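Local coordinates for protein putative Ribokinase II (PDB 3IQ0) that is a putative ribokinase of the pfkB carbohydrate kinase family, bound here to ATP and magnesium, and probably transfers a phosphate from ATP to a sugar, at residues I44-R49 / G259-G264; A149-V154 / L184-E189; Q23-D26 / I30-G33; G233-S238 / Q242-S247; N109-A114 / S140-H145. All blocks are in the same frame, centred on the assembly; numbering follows the deposited sequence.

Contact 1 of 5, residues I44-R49 / G259-G264; sequences IDQVTR and GDCFGG. With ATP (adenosine-5'-triphosphate), chain G.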
# COMPACT_ATOMS: atom_id res chain seq x y z
N ILE B 44 -16.68 6.16 14.53
CA ILE B 44 -16.27 6.91 15.71
C ILE B 44 -16.20 8.41 15.48
O ILE B 44 -16.42 9.19 16.40
CB ILE B 44 -14.91 6.39 16.25
CG1 ILE B 44 -14.91 6.49 17.77
CG2 ILE B 44 -13.75 7.17 15.66
CD1 ILE B 44 -15.93 5.60 18.42
N ASP B 45 -15.88 8.83 14.25
CA ASP B 45 -15.82 10.27 13.98
C ASP B 45 -17.24 10.84 14.07
O ASP B 45 -17.45 11.96 14.55
CB ASP B 45 -15.24 10.54 12.59
CG ASP B 45 -14.86 11.99 12.40
OD1 ASP B 45 -14.07 12.51 13.21
OD2 ASP B 45 -15.34 12.62 11.44
N GLN B 46 -18.23 10.07 13.62
CA GLN B 46 -19.61 10.54 13.68
C GLN B 46 -20.04 10.61 15.13
O GLN B 46 -20.75 11.53 15.53
CB GLN B 46 -20.53 9.61 12.88
CG GLN B 46 -22.01 10.04 12.86
CD GLN B 46 -22.19 11.50 12.45
OE1 GLN B 46 -22.21 12.41 13.29
NE2 GLN B 46 -22.31 11.72 11.15
N VAL B 47 -19.60 9.64 15.94
CA VAL B 47 -19.95 9.65 17.35
C VAL B 47 -19.42 10.91 18.04
O VAL B 47 -20.16 11.58 18.74
CB VAL B 47 -19.39 8.43 18.10
CG1 VAL B 47 -19.57 8.61 19.58
CG2 VAL B 47 -20.08 7.16 17.62
N THR B 48 -18.14 11.22 17.84
CA THR B 48 -17.57 12.40 18.48
C THR B 48 -18.13 13.70 17.94
O THR B 48 -18.17 14.70 18.66
CB THR B 48 -16.03 12.46 18.35
OG1 THR B 48 -15.54 13.46 19.25
CG2 THR B 48 -15.61 12.84 16.92
N ARG B 49 -18.57 13.71 16.69
CA ARG B 49 -19.13 14.93 16.14
C ARG B 49 -20.50 15.22 16.73
O ARG B 49 -20.97 16.35 16.66
CB ARG B 49 -19.21 14.84 14.62
CG ARG B 49 -17.84 14.80 13.96
CD ARG B 49 -17.89 15.53 12.64
NE ARG B 49 -18.05 16.96 12.83
CZ ARG B 49 -18.53 17.78 11.91
NH1 ARG B 49 -18.91 17.31 10.74
NH2 ARG B 49 -18.62 19.08 12.15
N GLY B 259 -23.47 3.86 5.94
CA GLY B 259 -23.71 2.92 7.01
C GLY B 259 -22.94 3.22 8.29
O GLY B 259 -23.47 3.04 9.39
N ASP B 260 -21.70 3.67 8.15
CA ASP B 260 -20.87 4.00 9.31
C ASP B 260 -21.45 5.21 10.04
O ASP B 260 -21.50 5.25 11.26
CB ASP B 260 -19.43 4.30 8.87
CG ASP B 260 -18.84 3.20 7.99
OD1 ASP B 260 -19.25 2.03 8.14
OD2 ASP B 260 -17.95 3.51 7.16
N CYS B 261 -21.88 6.21 9.28
CA CYS B 261 -22.46 7.41 9.86
C CYS B 261 -23.80 7.09 10.49
O CYS B 261 -24.10 7.54 11.60
CB CYS B 261 -22.61 8.50 8.81
SG CYS B 261 -21.03 9.29 8.38
N PHE B 262 -24.60 6.30 9.79
CA PHE B 262 -25.90 5.89 10.31
C PHE B 262 -25.64 5.23 11.67
O PHE B 262 -26.33 5.51 12.65
CB PHE B 262 -26.56 4.86 9.38
CG PHE B 262 -27.85 4.29 9.92
CD1 PHE B 262 -29.07 4.79 9.50
CD2 PHE B 262 -27.84 3.29 10.88
CE1 PHE B 262 -30.27 4.31 10.01
CE2 PHE B 262 -29.04 2.79 11.41
CZ PHE B 262 -30.25 3.30 10.97
N GLY B 263 -24.63 4.37 11.72
CA GLY B 263 -24.29 3.66 12.94
C GLY B 263 -23.84 4.55 14.08
O GLY B 263 -24.31 4.40 15.22
N GLY B 264 -22.92 5.46 13.80
CA GLY B 264 -22.45 6.37 14.84
C GLY B 264 -23.60 7.20 15.37
O GLY B 264 -23.74 7.39 16.58
PG ATP G . -21.97 -0.14 4.52
O1G ATP G . -21.22 1.00 3.88
O2G ATP G . -21.44 -1.48 4.07
O3G ATP G . -21.88 -0.05 6.04
PB ATP G . -24.91 -0.18 4.72
O1B ATP G . -25.78 -1.02 3.84
O2B ATP G . -24.64 -0.59 6.13
O3B ATP G . -23.48 0.03 4.01
PA ATP G . -26.54 1.87 3.58
O1A ATP G . -25.76 2.23 2.33
O2A ATP G . -27.71 0.97 3.50
O3A ATP G . -25.50 1.28 4.69
O5' ATP G . -27.00 3.10 4.82
C5' ATP G . -26.95 4.02 5.82
C4' ATP G . -28.37 4.50 6.04
O4' ATP G . -28.12 5.72 5.33
C3' ATP G . -29.58 3.95 5.20
O3' ATP G . -30.34 2.94 5.84
C2' ATP G . -30.30 5.18 4.89
O2' ATP G . -31.16 5.56 5.97
C1' ATP G . -29.23 6.19 4.59
N9 ATP G . -28.89 6.22 3.11
C8 ATP G . -27.91 5.52 2.41
N7 ATP G . -27.92 5.81 1.10
C5 ATP G . -28.89 6.71 0.91
C6 ATP G . -29.48 7.46 -0.25
N6 ATP G . -28.96 7.28 -1.46
N1 ATP G . -30.56 8.35 -0.02
C2 ATP G . -31.13 8.57 1.24
N3 ATP G . -30.62 7.89 2.35
C4 ATP G . -29.55 6.97 2.24
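Val47 and Gly264 have their CA atoms 4.8 Å apart, where helices 39-49 and 258-271 run side by side. The axes of the two short segments approach to 7.8 Å, and their directions differ by 40°. So close an approach fits the glycine at the crossing, which has no side chain. Val47 lays its CG2 branch on the bare backbone, 3.7 Å from Gly264 CA. Gln46 reaches across beside it. Its CG lies anti to the backbone N (chi1 -179°) and rests 3.5 Å from Cys261 O, and the chain then bends at chi2 (51°). The bend keeps the side chain beside Cys261. No hydrogen bond joins the segments, and the touching residues are all buried. Cys286 of helix 276-290 packs on both Gln46 and Cys261.

The N-terminal end of helix 258-271, and the flank that carries Phe262, face the nucleotide. Gly259 CA comes within 3.4 Å of ATP O3A, so the backbone itself lines the phosphate chain. Phe262 turns away from Val47, and its CD1 lies 3.5 Å from ATP C4', against the ribose. Gly259 and Asp260 close the GAGD signature of pfkB kinases. In this family the signature begins the helix whose N terminus forms the anion hole for the ATP phosphates.

Contact 2 of 5, residues A149-V154 / L184-E189; sequences AVKKAV and LHFVLE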
# COMPACT_ATOMS: atom_id res chain seq x y z
N ALA B 149 -8.22 -9.84 19.15
CA ALA B 149 -8.21 -8.50 19.72
C ALA B 149 -9.64 -8.11 20.08
O ALA B 149 -9.89 -7.58 21.16
CB ALA B 149 -7.63 -7.50 18.72
N VAL B 150 -10.57 -8.38 19.17
CA VAL B 150 -11.97 -8.07 19.40
C VAL B 150 -12.58 -8.91 20.52
O VAL B 150 -13.33 -8.39 21.35
CB VAL B 150 -12.78 -8.26 18.11
CG1 VAL B 150 -14.26 -8.09 18.39
CG2 VAL B 150 -12.34 -7.24 17.07
N LYS B 151 -12.27 -10.20 20.55
CA LYS B 151 -12.81 -11.07 21.60
C LYS B 151 -12.37 -10.59 22.99
O LYS B 151 -13.17 -10.57 23.92
CB LYS B 151 -12.37 -12.52 21.39
CG LYS B 151 -13.07 -13.20 20.22
CD LYS B 151 -12.71 -14.68 20.12
CE LYS B 151 -13.53 -15.37 19.04
NZ LYS B 151 -13.26 -16.84 18.94
N LYS B 152 -11.11 -10.20 23.12
CA LYS B 152 -10.56 -9.72 24.38
C LYS B 152 -11.28 -8.45 24.82
O LYS B 152 -11.76 -8.35 25.95
CB LYS B 152 -9.07 -9.45 24.24
CG LYS B 152 -8.41 -8.87 25.49
CD LYS B 152 -6.94 -8.54 25.26
CE LYS B 152 -6.36 -7.73 26.42
NZ LYS B 152 -4.92 -7.38 26.26
N ALA B 153 -11.34 -7.48 23.92
CA ALA B 153 -12.00 -6.20 24.20
C ALA B 153 -13.45 -6.44 24.62
O ALA B 153 -13.93 -5.83 25.57
CB ALA B 153 -11.94 -5.31 22.96
N VAL B 154 -14.14 -7.33 23.91
CA VAL B 154 -15.53 -7.63 24.23
C VAL B 154 -15.69 -8.22 25.63
O VAL B 154 -16.62 -7.87 26.35
CB VAL B 154 -16.14 -8.59 23.21
CG1 VAL B 154 -17.51 -9.04 23.68
CG2 VAL B 154 -16.27 -7.90 21.87
N LEU B 184 -17.64 -14.35 13.48
CA LEU B 184 -18.81 -13.50 13.29
C LEU B 184 -20.01 -14.02 14.08
O LEU B 184 -20.72 -13.24 14.72
CB LEU B 184 -19.15 -13.42 11.80
CG LEU B 184 -18.07 -12.80 10.91
CD1 LEU B 184 -18.43 -13.01 9.45
CD2 LEU B 184 -17.92 -11.32 11.23
N HIS B 185 -20.24 -15.33 14.03
CA HIS B 185 -21.35 -15.91 14.76
C HIS B 185 -21.08 -15.79 16.25
O HIS B 185 -21.99 -15.63 17.05
CB HIS B 185 -21.55 -17.37 14.37
CG HIS B 185 -22.45 -17.56 13.19
ND1 HIS B 185 -23.82 -17.42 13.28
CD2 HIS B 185 -22.18 -17.84 11.90
CE1 HIS B 185 -24.35 -17.61 12.08
NE2 HIS B 185 -23.38 -17.86 11.23
N PHE B 186 -19.80 -15.84 16.61
CA PHE B 186 -19.39 -15.72 17.99
C PHE B 186 -19.79 -14.34 18.51
O PHE B 186 -20.44 -14.21 19.55
CB PHE B 186 -17.88 -15.88 18.10
CG PHE B 186 -17.35 -15.73 19.50
CD1 PHE B 186 -17.24 -16.84 20.33
CD2 PHE B 186 -16.99 -14.49 19.99
CE1 PHE B 186 -16.77 -16.71 21.64
CE2 PHE B 186 -16.52 -14.34 21.30
CZ PHE B 186 -16.41 -15.45 22.12
N VAL B 187 -19.40 -13.31 17.77
CA VAL B 187 -19.71 -11.94 18.15
C VAL B 187 -21.21 -11.70 18.23
O VAL B 187 -21.69 -11.01 19.13
CB VAL B 187 -19.10 -10.94 17.14
CG1 VAL B 187 -19.56 -9.53 17.45
CG2 VAL B 187 -17.57 -11.02 17.19
N LEU B 188 -21.95 -12.27 17.28
CA LEU B 188 -23.40 -12.11 17.25
C LEU B 188 -24.07 -12.59 18.54
O LEU B 188 -25.03 -11.97 19.01
CB LEU B 188 -23.99 -12.86 16.06
CG LEU B 188 -25.52 -12.79 15.91
CD1 LEU B 188 -25.94 -11.33 15.88
CD2 LEU B 188 -25.97 -13.51 14.65
N GLU B 189 -23.57 -13.68 19.10
CA GLU B 189 -24.14 -14.25 20.32
C GLU B 189 -23.90 -13.35 21.55
O GLU B 189 -24.57 -13.51 22.57
CB GLU B 189 -23.55 -15.64 20.57
CG GLU B 189 -23.60 -16.57 19.37
CD GLU B 189 -25.01 -16.79 18.83
OE1 GLU B 189 -25.85 -17.33 19.58
OE2 GLU B 189 -25.26 -16.43 17.66
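Lys151 NZ stands over one face of the Phe186 ring, 4.3 Å from the ring centroid and 12° off the normal. This is a cation-pi contact. The carbon before it shares the same face: Lys151 CE is 3.8 Å from the Phe186 centroid and makes a CH-pi contact. Further back, Lys151 CG passes 3.8 Å from Phe186 CE2, so much of the aliphatic chain runs obliquely across the ring. Lys151 is fully extended beyond CG, which carries the amine past the rim and over the ring. Phe186 points from its helix toward the lysine, with CG anti to the backbone N (chi1 179°).

The contact lies at the surface of the alpha/beta core. Helices 144-159 and 178-189 each follow a strand of the large sheet, in successive beta-alpha-beta units, and pack on the same strands. Beneath the lysine-phenylalanine pair, Val150 and Val187 both rest on Ile136 of strand 131-137. Val154 points toward the other helix too, and packs on Ile136 and Ile164.

Contact 3 of 5, residues Q23-D26 / I30-G33; sequences QPFD and IWNG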
# COMPACT_ATOMS: atom_id res chain seq x y z
N GLN B 23 -11.88 6.80 -14.74
CA GLN B 23 -10.42 6.79 -14.65
C GLN B 23 -9.94 5.41 -14.23
O GLN B 23 -10.32 4.90 -13.17
CB GLN B 23 -9.95 7.82 -13.62
CG GLN B 23 -8.45 7.98 -13.55
CD GLN B 23 -8.04 9.08 -12.60
OE1 GLN B 23 -8.72 10.10 -12.50
NE2 GLN B 23 -6.92 8.89 -11.91
N PRO B 24 -9.10 4.78 -15.06
CA PRO B 24 -8.57 3.45 -14.78
C PRO B 24 -7.38 3.47 -13.81
O PRO B 24 -6.76 4.51 -13.58
CB PRO B 24 -8.17 2.96 -16.16
CG PRO B 24 -7.63 4.20 -16.78
CD PRO B 24 -8.65 5.25 -16.38
N PHE B 25 -7.08 2.31 -13.24
CA PHE B 25 -5.96 2.16 -12.32
C PHE B 25 -4.67 1.91 -13.11
O PHE B 25 -3.58 2.13 -12.59
CB PHE B 25 -6.16 0.94 -11.41
CG PHE B 25 -7.20 1.13 -10.34
CD1 PHE B 25 -7.07 2.12 -9.38
CD2 PHE B 25 -8.29 0.27 -10.29
CE1 PHE B 25 -8.01 2.25 -8.37
CE2 PHE B 25 -9.24 0.39 -9.29
CZ PHE B 25 -9.10 1.39 -8.32
N ASP B 26 -4.81 1.47 -14.35
CA ASP B 26 -3.64 1.13 -15.16
C ASP B 26 -3.12 2.18 -16.14
O ASP B 26 -2.50 1.85 -17.15
CB ASP B 26 -3.91 -0.18 -15.91
CG ASP B 26 -4.84 0.01 -17.09
OD1 ASP B 26 -5.63 0.98 -17.08
OD2 ASP B 26 -4.79 -0.82 -18.01
N ILE B 30 -4.80 11.84 -12.45
CA ILE B 30 -4.78 12.65 -11.24
C ILE B 30 -5.62 12.00 -10.15
O ILE B 30 -6.71 11.49 -10.42
CB ILE B 30 -5.30 14.07 -11.52
CG1 ILE B 30 -4.42 14.75 -12.58
CG2 ILE B 30 -5.30 14.88 -10.24
CD1 ILE B 30 -4.96 16.09 -13.06
N TRP B 31 -5.10 12.01 -8.93
CA TRP B 31 -5.79 11.42 -7.79
C TRP B 31 -5.90 12.45 -6.67
O TRP B 31 -5.08 13.35 -6.58
CB TRP B 31 -5.05 10.18 -7.28
CG TRP B 31 -4.90 9.11 -8.32
CD1 TRP B 31 -4.03 9.11 -9.37
CD2 TRP B 31 -5.69 7.92 -8.45
NE1 TRP B 31 -4.24 8.00 -10.16
CE2 TRP B 31 -5.25 7.25 -9.61
CE3 TRP B 31 -6.73 7.36 -7.69
CZ2 TRP B 31 -5.82 6.05 -10.04
CZ3 TRP B 31 -7.30 6.16 -8.12
CH2 TRP B 31 -6.84 5.52 -9.29
N ASN B 32 -6.92 12.31 -5.83
CA ASN B 32 -7.11 13.23 -4.72
C ASN B 32 -7.02 12.49 -3.39
O ASN B 32 -7.64 11.44 -3.21
CB ASN B 32 -8.48 13.91 -4.82
CG ASN B 32 -8.70 14.60 -6.16
OD1 ASN B 32 -7.83 15.34 -6.63
ND2 ASN B 32 -9.86 14.37 -6.77
N GLY B 33 -6.25 13.05 -2.47
CA GLY B 33 -6.08 12.43 -1.17
C GLY B 33 -4.77 12.85 -0.53
O GLY B 33 -4.12 13.78 -1.02
O HOH W 1 -7.29 12.04 -13.71
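Gln23 stretches toward Ile30 and Trp31, with its chain extended. Its amide reaches both backbone polar atoms of Ile30, the carbonyl directly and the N-H through a water. Gln23 NE2 donates to Ile30 O at 3.0 Å, with an angle of 152° at the hydrogen. The bond lies in the amide plane but meets the carbonyl from well above its own plane. Gln23 OE1 accepts from the water at 2.7 Å, and that water accepts from Ile30 N at 2.8 Å. Lys20 N and Ser19 OG also bond to OE1, which should fix the rotation of the amide. The same NE2 sits 3.2 Å above one face of the Trp31 indole, with the amide and ring planes 75° apart.

Within this chain, strand 29-37 edges the small four-stranded sheet. Its residues 30-33 pair antiparallel with the second subunit, so the sheet continues across the interface, as in the beta-clasp lids of ribokinase dimers. Trp31 NE1 donates to Gly33 O of the second subunit.

Pro24 adds its carbonyl, with Pro24 O 4.0 Å from Trp31 CZ2. Phe25 then meets the indole rim to rim. Phe25 CD1 is 3.4 Å from Trp31 CH2. The planes are only 11° apart, but neither ring covers the face of the other. Phe25 also packs on Gly64 of the second subunit.

Contact 4 of 5, residues G233-S238 / Q242-S247; sequences GASYYS and QFHVES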
# COMPACT_ATOMS: atom_id res chain seq x y z
N GLY B 233 -34.90 3.99 3.42
CA GLY B 233 -35.04 4.20 4.85
C GLY B 233 -34.38 3.15 5.72
O GLY B 233 -33.36 2.57 5.36
N ALA B 234 -34.98 2.90 6.88
CA ALA B 234 -34.46 1.92 7.81
C ALA B 234 -35.58 1.44 8.73
O ALA B 234 -36.59 2.11 8.89
CB ALA B 234 -33.33 2.52 8.64
N SER B 235 -35.38 0.27 9.33
CA SER B 235 -36.37 -0.30 10.23
C SER B 235 -35.78 -0.65 11.59
O SER B 235 -34.59 -0.98 11.70
CB SER B 235 -36.98 -1.56 9.60
OG SER B 235 -37.57 -1.27 8.35
N TYR B 236 -36.61 -0.57 12.62
CA TYR B 236 -36.20 -0.89 13.98
C TYR B 236 -37.02 -2.09 14.44
O TYR B 236 -38.22 -2.16 14.18
CB TYR B 236 -36.48 0.29 14.92
CG TYR B 236 -36.20 0.00 16.38
CD1 TYR B 236 -34.94 0.24 16.93
CD2 TYR B 236 -37.20 -0.51 17.21
CE1 TYR B 236 -34.68 -0.02 18.27
CE2 TYR B 236 -36.95 -0.77 18.55
CZ TYR B 236 -35.69 -0.53 19.08
OH TYR B 236 -35.44 -0.78 20.40
N TYR B 237 -36.37 -3.02 15.13
CA TYR B 237 -37.05 -4.22 15.63
C TYR B 237 -36.62 -4.58 17.04
O TYR B 237 -35.43 -4.69 17.33
CB TYR B 237 -36.75 -5.41 14.72
CG TYR B 237 -37.15 -5.23 13.27
CD1 TYR B 237 -38.48 -5.31 12.88
CD2 TYR B 237 -36.19 -4.98 12.30
CE1 TYR B 237 -38.85 -5.15 11.54
CE2 TYR B 237 -36.54 -4.82 10.96
CZ TYR B 237 -37.87 -4.91 10.59
OH TYR B 237 -38.21 -4.75 9.27
N SER B 238 -37.60 -4.78 17.91
CA SER B 238 -37.35 -5.18 19.29
C SER B 238 -38.46 -6.17 19.65
O SER B 238 -39.45 -6.26 18.93
CB SER B 238 -37.38 -3.99 20.25
OG SER B 238 -38.67 -3.42 20.32
N GLN B 242 -41.90 -2.53 16.71
CA GLN B 242 -41.42 -2.67 15.35
C GLN B 242 -41.91 -1.48 14.54
O GLN B 242 -43.10 -1.19 14.52
CB GLN B 242 -41.96 -3.97 14.76
CG GLN B 242 -41.58 -4.25 13.32
CD GLN B 242 -42.22 -5.53 12.81
OE1 GLN B 242 -43.43 -5.59 12.58
NE2 GLN B 242 -41.41 -6.57 12.64
N PHE B 243 -40.99 -0.79 13.87
CA PHE B 243 -41.37 0.36 13.05
C PHE B 243 -40.29 0.70 12.03
O PHE B 243 -39.16 0.23 12.13
CB PHE B 243 -41.69 1.57 13.92
CG PHE B 243 -40.54 2.05 14.74
CD1 PHE B 243 -39.58 2.90 14.20
CD2 PHE B 243 -40.41 1.64 16.07
CE1 PHE B 243 -38.52 3.35 14.97
CE2 PHE B 243 -39.34 2.08 16.85
CZ PHE B 243 -38.39 2.94 16.30
N HIS B 244 -40.66 1.51 11.04
CA HIS B 244 -39.75 1.89 9.98
C HIS B 244 -39.93 3.34 9.56
O HIS B 244 -40.97 3.95 9.81
CB HIS B 244 -39.98 0.92 8.80
CG HIS B 244 -39.64 1.48 7.45
ND1 HIS B 244 -40.44 2.39 6.80
CD2 HIS B 244 -38.60 1.23 6.62
CE1 HIS B 244 -39.91 2.69 5.63
NE2 HIS B 244 -38.79 1.99 5.49
N VAL B 245 -38.89 3.91 8.95
CA VAL B 245 -38.91 5.29 8.47
C VAL B 245 -38.51 5.33 7.00
O VAL B 245 -37.70 4.52 6.54
CB VAL B 245 -37.95 6.19 9.28
CG1 VAL B 245 -38.36 6.22 10.74
CG2 VAL B 245 -36.52 5.70 9.13
N GLU B 246 -39.07 6.28 6.26
CA GLU B 246 -38.77 6.43 4.85
C GLU B 246 -37.46 7.18 4.68
O GLU B 246 -37.04 7.91 5.58
CB GLU B 246 -39.86 7.22 4.13
CG GLU B 246 -41.24 6.62 4.19
CD GLU B 246 -42.26 7.47 3.47
OE1 GLU B 246 -42.44 8.64 3.86
OE2 GLU B 246 -42.86 6.98 2.49
N SER B 247 -36.83 7.01 3.53
CA SER B 247 -35.57 7.69 3.25
C SER B 247 -35.85 9.12 2.83
O SER B 247 -36.91 9.44 2.31
CB SER B 247 -34.82 6.98 2.12
OG SER B 247 -35.51 7.13 0.89
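Tyr236 and Phe243 face each other as a hydrogen-bonded pair, and their first torsions set how the side chains meet. Tyr236 has CG anti to its backbone N (chi1 175°). Phe243 places CG between its N and carbonyl carbon (chi1 62°), which swings the ring across to the neighbouring strand. Tyr236 CB then stands over one face of the Phe243 ring, 3.8 Å from its centroid. The two rings are 18° from parallel but slid apart, so they barely overlap, and Tyr236 CD2 touches Phe243 CE2 at 3.4 Å. Tyr236 OH bonds to Glu224, and His277 stacks on Phe243.

On the other face of the sheet, Gln242 crosses the edge of the Tyr237 ring, with its CG 3.3 Å from Tyr237 CD1. Ser235 OG lies near the plane of the His244 imidazole, 3.2 Å from CD2. The polar bonds of these two side chains go outside the pair: Ser235 OG to Arg229 NE, and His244 NE2 to Gln232 O.

Two hydrogen-bonded pairs join the backbones. Tyr236 N donates to Phe243 O at 2.7 Å, almost straight, and Phe243 N returns to Tyr236 O at 3.1 Å. Val245 N donates to Ala234 O at 2.9 Å, and Ala234 N gives a longer bond back. Past the last pair, Gly233 CA makes a CA-H...O contact with Val245 O at 3.2 Å, and Gly233 O bonds ATP O3'. This is an antiparallel beta hairpin at the edge of the large sheet, with its open end at the nucleotide pocket.

Contact 5 of 5, residues N109-A114 / S140-H145; sequences NIKNAA and SLFSFH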
# COMPACT_ATOMS: atom_id res chain seq x y z
N ASN B 109 -5.18 -2.26 0.49
CA ASN B 109 -3.97 -2.68 1.18
C ASN B 109 -4.30 -2.54 2.65
O ASN B 109 -3.92 -1.57 3.30
CB ASN B 109 -2.76 -1.82 0.86
CG ASN B 109 -1.56 -2.19 1.73
OD1 ASN B 109 -1.28 -3.38 1.92
ND2 ASN B 109 -0.87 -1.20 2.25
N ILE B 110 -5.03 -3.51 3.18
CA ILE B 110 -5.43 -3.50 4.57
C ILE B 110 -4.96 -4.75 5.29
O ILE B 110 -4.27 -4.68 6.31
CB ILE B 110 -6.97 -3.42 4.67
CG1 ILE B 110 -7.47 -2.13 4.02
CG2 ILE B 110 -7.40 -3.54 6.13
CD1 ILE B 110 -8.99 -2.07 3.90
N LYS B 111 -5.35 -5.90 4.76
CA LYS B 111 -5.00 -7.20 5.32
C LYS B 111 -3.51 -7.34 5.59
O LYS B 111 -3.11 -7.90 6.61
CB LYS B 111 -5.45 -8.31 4.37
CG LYS B 111 -5.23 -9.72 4.88
CD LYS B 111 -4.60 -10.59 3.80
CE LYS B 111 -5.40 -10.53 2.50
NZ LYS B 111 -4.66 -11.17 1.36
N ASN B 112 -2.69 -6.83 4.68
CA ASN B 112 -1.25 -6.93 4.81
C ASN B 112 -0.56 -5.64 5.23
O ASN B 112 0.65 -5.49 5.05
CB ASN B 112 -0.63 -7.42 3.50
CG ASN B 112 -1.05 -8.82 3.17
OD1 ASN B 112 -0.88 -9.74 3.97
ND2 ASN B 112 -1.62 -9.01 1.98
N ALA B 113 -1.32 -4.71 5.80
CA ALA B 113 -0.76 -3.44 6.25
C ALA B 113 -0.85 -3.35 7.77
O ALA B 113 -1.11 -4.34 8.45
CB ALA B 113 -1.52 -2.27 5.61
N ALA B 114 -0.62 -2.15 8.31
CA ALA B 114 -0.68 -1.94 9.75
C ALA B 114 -1.99 -2.48 10.32
O ALA B 114 -2.01 -3.11 11.38
CB ALA B 114 -0.54 -0.46 10.06
N SER B 140 -13.74 -5.70 10.11
CA SER B 140 -12.44 -5.79 10.77
C SER B 140 -11.99 -7.23 11.02
O SER B 140 -10.80 -7.48 11.21
CB SER B 140 -12.48 -5.05 12.11
OG SER B 140 -12.88 -3.71 11.94
N LEU B 141 -12.93 -8.16 11.02
CA LEU B 141 -12.60 -9.56 11.29
C LEU B 141 -12.12 -10.30 10.05
O LEU B 141 -12.85 -11.11 9.48
CB LEU B 141 -13.81 -10.27 11.89
CG LEU B 141 -14.37 -9.59 13.15
CD1 LEU B 141 -15.60 -10.35 13.65
CD2 LEU B 141 -13.29 -9.55 14.21
N PHE B 142 -10.88 -10.03 9.63
CA PHE B 142 -10.31 -10.68 8.46
C PHE B 142 -9.08 -11.53 8.78
O PHE B 142 -8.34 -11.92 7.87
CB PHE B 142 -9.98 -9.64 7.38
CG PHE B 142 -9.07 -8.52 7.85
CD1 PHE B 142 -7.72 -8.76 8.10
CD2 PHE B 142 -9.56 -7.23 8.00
CE1 PHE B 142 -6.87 -7.73 8.50
CE2 PHE B 142 -8.72 -6.19 8.40
CZ PHE B 142 -7.37 -6.43 8.65
N SER B 143 -8.86 -11.80 10.06
CA SER B 143 -7.73 -12.62 10.50
C SER B 143 -7.96 -13.05 11.94
O SER B 143 -8.70 -12.40 12.68
CB SER B 143 -6.41 -11.83 10.41
OG SER B 143 -6.18 -11.08 11.59
N PHE B 144 -7.31 -14.14 12.35
CA PHE B 144 -7.48 -14.65 13.71
C PHE B 144 -6.93 -13.67 14.74
O PHE B 144 -7.36 -13.68 15.90
CB PHE B 144 -6.83 -16.03 13.85
CG PHE B 144 -5.35 -15.99 14.12
CD1 PHE B 144 -4.87 -15.88 15.42
CD2 PHE B 144 -4.43 -16.05 13.07
CE1 PHE B 144 -3.50 -15.85 15.67
CE2 PHE B 144 -3.06 -16.01 13.31
CZ PHE B 144 -2.59 -15.91 14.62
N HIS B 145 -5.99 -12.83 14.33
CA HIS B 145 -5.40 -11.83 15.22
C HIS B 145 -6.42 -10.73 15.50
O HIS B 145 -6.46 -10.17 16.60
CB HIS B 145 -4.16 -11.21 14.58
CG HIS B 145 -2.92 -12.02 14.78
ND1 HIS B 145 -2.00 -12.23 13.77
CD2 HIS B 145 -2.42 -12.65 15.87
CE1 HIS B 145 -0.99 -12.95 14.24
NE2 HIS B 145 -1.23 -13.21 15.51
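Ile110 and Lys111 pack on Phe142, joining a type I beta turn (Ile110 to Ala113) to the loop before helix 144-159. The turn follows strand 106-109 of the small sheet, so the contact ties the lid to the alpha/beta core.

The packing is apolar. Ile110 CG2 touches Phe142 CE2 at 3.7 Å, with the side chains nearly at right angles. The Lys111 backbone meets the neighbouring part of the ring, with Lys111 CA 3.7 Å from Phe142 CE1. Lys111 CG adds a looser touch, 4.2 Å from Phe142 CD1. Phe142 CG sits between the backbone N and the carbonyl carbon (chi1 55°), which places the ring against the turn.

The polar bonds lie within each segment or lead outward. Ala113 N donates to Ile110 O at 3.0 Å and closes the turn. The Lys111 chain bends away, and its NZ bonds to Leu88 O of the second subunit. Ser143 is the N-cap of helix 144-159: its OG accepts from Met146 N and, weakly, from His145 N at 3.3 Å.

Contact 1 is the buried one, near the centre of the chain, and rests on close helix packing without polar bonds. Contacts 2, 3 and 5 lie at the surface, and contact 4 is partly buried. Contact 4 alone is a backbone-bonded strand pair. It meets contact 1 where Phe262 CE1 packs 3.8 Å from Ala234 CB, and both reach the ATP. Contacts 2 and 5 share helix 144-159, and Leu141 packs on Val150, Leu184 and Val187. Contact 2 relies on a cation over a ring, contact 5 on aliphatic groups against one. Contacts 3 and 5 both touch the second subunit, but contact 3 adds amide and water bonds.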